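Local coordinates for protein Blo t 1 allergen (Blomia tropicalis, PDB 5JT8) that is a mite allergen of the papain family, probably a cysteine protease, present here as the proenzyme with its inhibitory propeptide, at residues Glu100-Pro114 against Gln229-Thr243. Numbering follows the deposited sequence.
Sequences EAAKEPLINTYGSLP and QQLRYHSSDEDVMYT. Unlike the reference sequence in segment 229-243: His-234 (reference Gln).
In this papain-fold protein, the loop 100-114, between helix 94-100 and strand 117-118, lies along the end of strand 227-230 and the first turns of helix 237-247. The loop probably belongs to the link from the propeptide to the protease domain, and it packs on that domain's strand and helix. Leu-106, Tyr-110 and Leu-113 carry the packing against the helix, and Asp-239 is the main polar anchor between the two segments. The Tyr-110 hydroxyl gives its proton to Asp-239 OD1 at 2.7 Å, nearly along the C-O axis. Ring and carboxylate planes are steeply inclined to each other. The backbone N of Leu-106 donates to the other oxygen, Asp-239 OD2, from above the carboxylate plane. Both oxygens are thus gripped by the loop, which probably holds the carboxylate's rotation. Ser-236, the N-cap of the helix, accepts from Asp-239 N through its OG. Tyr-110 and Tyr-242 form an offset stack, with centroids 4.2 Å apart and planes at 13°. The two side chains run in opposite directions, and each CB sits over the other's ring. In Tyr-110, CG lies between the backbone N and the carbonyl carbon (chi1 52°), which lays the ring back over Tyr-242. Leu-113 CD2 meets the edge of the Tyr-242 ring at CD1, 3.7 Å away, while its CD1 packs on Met-241 CB. Leu-106 points CD2 at Leu-231 CD2 and CD1 toward Thr-243 OG1. At the strand end, Ala-102 N makes a nearly straight bond to Gln-230 O (2.9 Å, 174° at the hydrogen). Gln-229 NE2 reaches the same oxygen from the opposite face of its plane. Further along, Arg-232 CD lies 3.6 Å from Pro-105 N. One water bridges Glu-104 O and Arg-232 N; a second accepts from Tyr-233 N and donates to Ala-102 O at 2.7 Å.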
# COMPACT_ATOMS: atom_id res chain seq x y z
N GLU A 100 9.56 -16.56 -4.46
CA GLU A 100 9.13 -16.17 -5.80
C GLU A 100 9.98 -15.05 -6.44
O GLU A 100 9.93 -14.83 -7.64
CB GLU A 100 7.66 -15.77 -5.73
CG GLU A 100 6.74 -16.93 -5.33
CD GLU A 100 6.78 -18.10 -6.30
OE1 GLU A 100 6.72 -17.87 -7.54
OE2 GLU A 100 6.91 -19.26 -5.83
N ALA A 101 10.79 -14.37 -5.64
CA ALA A 101 11.61 -13.27 -6.13
C ALA A 101 12.65 -13.69 -7.17
O ALA A 101 13.15 -14.81 -7.13
CB ALA A 101 12.30 -12.60 -4.97
N ALA A 102 12.99 -12.79 -8.09
CA ALA A 102 14.20 -12.96 -8.89
C ALA A 102 15.39 -13.19 -7.94
O ALA A 102 15.37 -12.73 -6.80
CB ALA A 102 14.45 -11.75 -9.78
N LYS A 103 16.41 -13.92 -8.40
CA LYS A 103 17.57 -14.21 -7.57
C LYS A 103 18.73 -13.25 -7.86
O LYS A 103 19.65 -13.13 -7.06
CB LYS A 103 18.04 -15.66 -7.77
CG LYS A 103 16.96 -16.69 -7.46
CD LYS A 103 16.31 -16.40 -6.12
CE LYS A 103 15.17 -17.38 -5.81
NZ LYS A 103 13.96 -17.18 -6.68
N GLU A 104 18.66 -12.55 -8.99
CA GLU A 104 19.75 -11.68 -9.42
C GLU A 104 19.29 -10.25 -9.55
O GLU A 104 18.10 -10.01 -9.73
CB GLU A 104 20.31 -12.17 -10.76
CG GLU A 104 20.99 -13.51 -10.69
CD GLU A 104 22.15 -13.51 -9.73
OE1 GLU A 104 22.92 -12.52 -9.72
OE2 GLU A 104 22.30 -14.50 -8.98
N PRO A 105 20.23 -9.28 -9.48
CA PRO A 105 19.87 -7.89 -9.80
C PRO A 105 19.54 -7.79 -11.28
O PRO A 105 19.79 -8.76 -12.00
CB PRO A 105 21.14 -7.08 -9.48
CG PRO A 105 22.08 -8.03 -8.84
CD PRO A 105 21.67 -9.42 -9.18
N LEU A 106 19.00 -6.66 -11.73
CA LEU A 106 18.84 -6.40 -13.15
C LEU A 106 20.18 -6.47 -13.87
O LEU A 106 21.22 -6.15 -13.28
CB LEU A 106 18.22 -5.03 -13.40
CG LEU A 106 16.92 -4.77 -12.63
CD1 LEU A 106 16.40 -3.38 -12.94
CD2 LEU A 106 15.87 -5.83 -12.96
N ILE A 107 20.15 -6.88 -15.13
CA ILE A 107 21.31 -6.73 -16.01
C ILE A 107 21.70 -5.25 -15.97
O ILE A 107 20.88 -4.37 -16.24
CB ILE A 107 21.02 -7.21 -17.46
CG1 ILE A 107 20.91 -8.75 -17.49
CG2 ILE A 107 22.10 -6.73 -18.42
CD1 ILE A 107 20.23 -9.28 -18.76
N ASN A 108 22.96 -5.00 -15.60
CA ASN A 108 23.36 -3.70 -15.06
C ASN A 108 23.89 -2.76 -16.11
O ASN A 108 24.93 -2.12 -15.92
CB ASN A 108 24.43 -3.90 -13.97
CG ASN A 108 24.61 -2.66 -13.10
OD1 ASN A 108 23.64 -2.02 -12.70
ND2 ASN A 108 25.87 -2.32 -12.81
N THR A 109 23.18 -2.66 -17.22
CA THR A 109 23.70 -1.90 -18.34
C THR A 109 22.82 -0.71 -18.73
O THR A 109 23.06 -0.08 -19.76
CB THR A 109 23.87 -2.80 -19.56
OG1 THR A 109 22.59 -3.33 -19.94
CG2 THR A 109 24.83 -3.96 -19.23
N TYR A 110 21.82 -0.41 -17.91
CA TYR A 110 20.99 0.76 -18.17
C TYR A 110 21.80 2.01 -17.82
O TYR A 110 22.58 2.01 -16.86
CB TYR A 110 19.66 0.70 -17.41
CG TYR A 110 19.74 0.43 -15.91
CD1 TYR A 110 19.88 1.48 -14.99
CD2 TYR A 110 19.65 -0.87 -15.41
CE1 TYR A 110 19.95 1.23 -13.62
CE2 TYR A 110 19.73 -1.13 -14.06
CZ TYR A 110 19.87 -0.09 -13.17
OH TYR A 110 19.94 -0.37 -11.82
N GLY A 111 21.63 3.06 -18.62
CA GLY A 111 22.54 4.20 -18.61
C GLY A 111 22.54 4.99 -17.32
O GLY A 111 23.08 4.56 -16.30
N SER A 112 21.93 6.17 -17.38
CA SER A 112 21.83 7.04 -16.22
C SER A 112 20.35 7.28 -15.93
O SER A 112 19.52 7.16 -16.82
CB SER A 112 22.55 8.37 -16.46
OG SER A 112 22.14 8.95 -17.69
N LEU A 113 20.04 7.61 -14.69
CA LEU A 113 18.66 7.83 -14.30
C LEU A 113 18.40 9.31 -14.06
O LEU A 113 19.26 10.01 -13.52
CB LEU A 113 18.33 7.02 -13.04
CG LEU A 113 18.45 5.50 -13.19
CD1 LEU A 113 18.41 4.77 -11.84
CD2 LEU A 113 17.36 4.98 -14.10
N PRO A 114 17.22 9.79 -14.46
CA PRO A 114 16.90 11.19 -14.19
C PRO A 114 16.80 11.41 -12.69
O PRO A 114 16.44 10.47 -11.96
CB PRO A 114 15.55 11.40 -14.89
CG PRO A 114 15.00 10.03 -15.10
CD PRO A 114 16.15 9.09 -15.20
N GLN A 229 6.51 -9.57 -12.32
CA GLN A 229 7.81 -10.08 -11.88
C GLN A 229 8.23 -9.41 -10.59
O GLN A 229 8.24 -8.18 -10.49
CB GLN A 229 8.88 -9.85 -12.95
CG GLN A 229 10.32 -10.22 -12.49
CD GLN A 229 10.53 -11.72 -12.33
OE1 GLN A 229 10.30 -12.49 -13.27
NE2 GLN A 229 10.98 -12.15 -11.15
N GLN A 230 8.57 -10.21 -9.60
CA GLN A 230 9.04 -9.70 -8.32
C GLN A 230 10.53 -9.58 -8.34
O GLN A 230 11.21 -10.56 -8.65
CB GLN A 230 8.61 -10.61 -7.19
CG GLN A 230 9.35 -10.38 -5.89
CD GLN A 230 8.63 -11.04 -4.73
OE1 GLN A 230 7.44 -11.33 -4.81
NE2 GLN A 230 9.34 -11.29 -3.64
N LEU A 231 11.05 -8.40 -8.00
CA LEU A 231 12.49 -8.18 -8.03
C LEU A 231 13.19 -8.91 -6.87
O LEU A 231 12.57 -9.35 -5.90
CB LEU A 231 12.81 -6.68 -7.96
CG LEU A 231 12.35 -5.71 -9.07
CD1 LEU A 231 12.96 -4.31 -8.83
CD2 LEU A 231 12.72 -6.19 -10.47
N ARG A 232 14.51 -9.04 -7.02
CA ARG A 232 15.40 -9.59 -6.01
C ARG A 232 15.17 -8.94 -4.64
O ARG A 232 15.00 -7.73 -4.56
CB ARG A 232 16.85 -9.39 -6.48
CG ARG A 232 17.91 -9.61 -5.44
CD ARG A 232 19.27 -9.20 -5.98
NE ARG A 232 20.27 -9.24 -4.92
CZ ARG A 232 20.69 -8.17 -4.25
NH1 ARG A 232 20.24 -6.96 -4.55
NH2 ARG A 232 21.59 -8.31 -3.30
N TYR A 233 15.14 -9.76 -3.58
CA TYR A 233 15.08 -9.27 -2.21
C TYR A 233 16.21 -8.28 -1.97
O TYR A 233 17.33 -8.50 -2.44
CB TYR A 233 15.17 -10.45 -1.21
CG TYR A 233 14.94 -10.06 0.25
CD1 TYR A 233 13.65 -9.81 0.72
CD2 TYR A 233 16.00 -9.97 1.15
CE1 TYR A 233 13.43 -9.46 2.06
CE2 TYR A 233 15.79 -9.62 2.48
CZ TYR A 233 14.50 -9.36 2.93
OH TYR A 233 14.28 -9.01 4.25
N HIS A 234 15.92 -7.19 -1.27
CA HIS A 234 16.90 -6.12 -1.06
C HIS A 234 17.42 -5.54 -2.38
O HIS A 234 18.61 -5.31 -2.52
CB HIS A 234 18.12 -6.61 -0.25
CG HIS A 234 17.92 -6.64 1.23
ND1 HIS A 234 16.72 -6.33 1.83
CD2 HIS A 234 18.78 -6.94 2.24
CE1 HIS A 234 16.84 -6.44 3.14
NE2 HIS A 234 18.08 -6.81 3.41
N SER A 235 16.54 -5.30 -3.34
CA SER A 235 16.99 -4.68 -4.57
C SER A 235 17.59 -3.31 -4.30
O SER A 235 17.21 -2.63 -3.34
CB SER A 235 15.85 -4.57 -5.58
OG SER A 235 15.68 -5.81 -6.25
N SER A 236 18.55 -2.93 -5.12
CA SER A 236 19.12 -1.60 -5.04
C SER A 236 18.08 -0.55 -5.43
O SER A 236 17.14 -0.85 -6.18
CB SER A 236 20.33 -1.49 -5.96
OG SER A 236 19.90 -1.74 -7.28
N ASP A 237 18.27 0.67 -4.95
CA ASP A 237 17.39 1.78 -5.31
C ASP A 237 17.37 1.94 -6.83
O ASP A 237 16.33 2.15 -7.44
CB ASP A 237 17.88 3.09 -4.66
CG ASP A 237 17.61 3.14 -3.15
OD1 ASP A 237 16.99 2.20 -2.60
OD2 ASP A 237 18.01 4.15 -2.51
N GLU A 238 18.56 1.87 -7.42
CA GLU A 238 18.74 2.01 -8.86
C GLU A 238 17.92 0.99 -9.67
O GLU A 238 17.27 1.37 -10.65
CB GLU A 238 20.24 1.87 -9.21
CG GLU A 238 21.13 3.00 -8.69
CD GLU A 238 21.13 3.16 -7.16
OE1 GLU A 238 21.35 2.16 -6.41
OE2 GLU A 238 20.90 4.30 -6.70
N ASP A 239 17.97 -0.28 -9.30
CA ASP A 239 17.13 -1.29 -9.96
C ASP A 239 15.66 -0.90 -9.86
O ASP A 239 14.92 -0.93 -10.85
CB ASP A 239 17.34 -2.69 -9.34
CG ASP A 239 18.61 -3.36 -9.84
OD1 ASP A 239 19.36 -2.69 -10.55
OD2 ASP A 239 18.87 -4.55 -9.50
N VAL A 240 15.25 -0.51 -8.66
CA VAL A 240 13.86 -0.16 -8.42
C VAL A 240 13.46 1.03 -9.27
O VAL A 240 12.45 0.98 -9.94
CB VAL A 240 13.59 0.12 -6.93
CG1 VAL A 240 12.17 0.61 -6.75
CG2 VAL A 240 13.82 -1.15 -6.12
N MET A 241 14.28 2.09 -9.26
CA MET A 241 14.02 3.29 -10.06
C MET A 241 13.95 2.97 -11.55
O MET A 241 13.06 3.44 -12.27
CB MET A 241 15.10 4.38 -9.84
CG MET A 241 15.16 4.94 -8.42
SD MET A 241 16.78 5.67 -7.99
CE MET A 241 16.76 7.11 -9.01
N TYR A 242 14.91 2.20 -12.02
CA TYR A 242 14.85 1.77 -13.40
C TYR A 242 13.59 0.93 -13.74
O TYR A 242 12.97 1.11 -14.80
CB TYR A 242 16.09 0.97 -13.76
CG TYR A 242 16.18 0.83 -15.24
CD1 TYR A 242 16.52 1.92 -16.03
CD2 TYR A 242 15.84 -0.36 -15.86
CE1 TYR A 242 16.56 1.82 -17.40
CE2 TYR A 242 15.88 -0.48 -17.22
CZ TYR A 242 16.25 0.60 -17.99
OH TYR A 242 16.30 0.47 -19.36
N THR A 243 13.24 0.01 -12.84
CA THR A 243 12.02 -0.79 -13.01
C THR A 243 10.79 0.11 -13.11
O THR A 243 9.94 -0.08 -13.97
CB THR A 243 11.86 -1.80 -11.86
OG1 THR A 243 12.97 -2.71 -11.88
CG2 THR A 243 10.51 -2.56 -11.94
O HOH W 1 7.75 -13.10 -9.52
O HOH W 2 15.84 -12.68 -4.15
O HOH W 3 15.93 -8.37 -9.60
O HOH W 4 21.59 -4.07 -11.57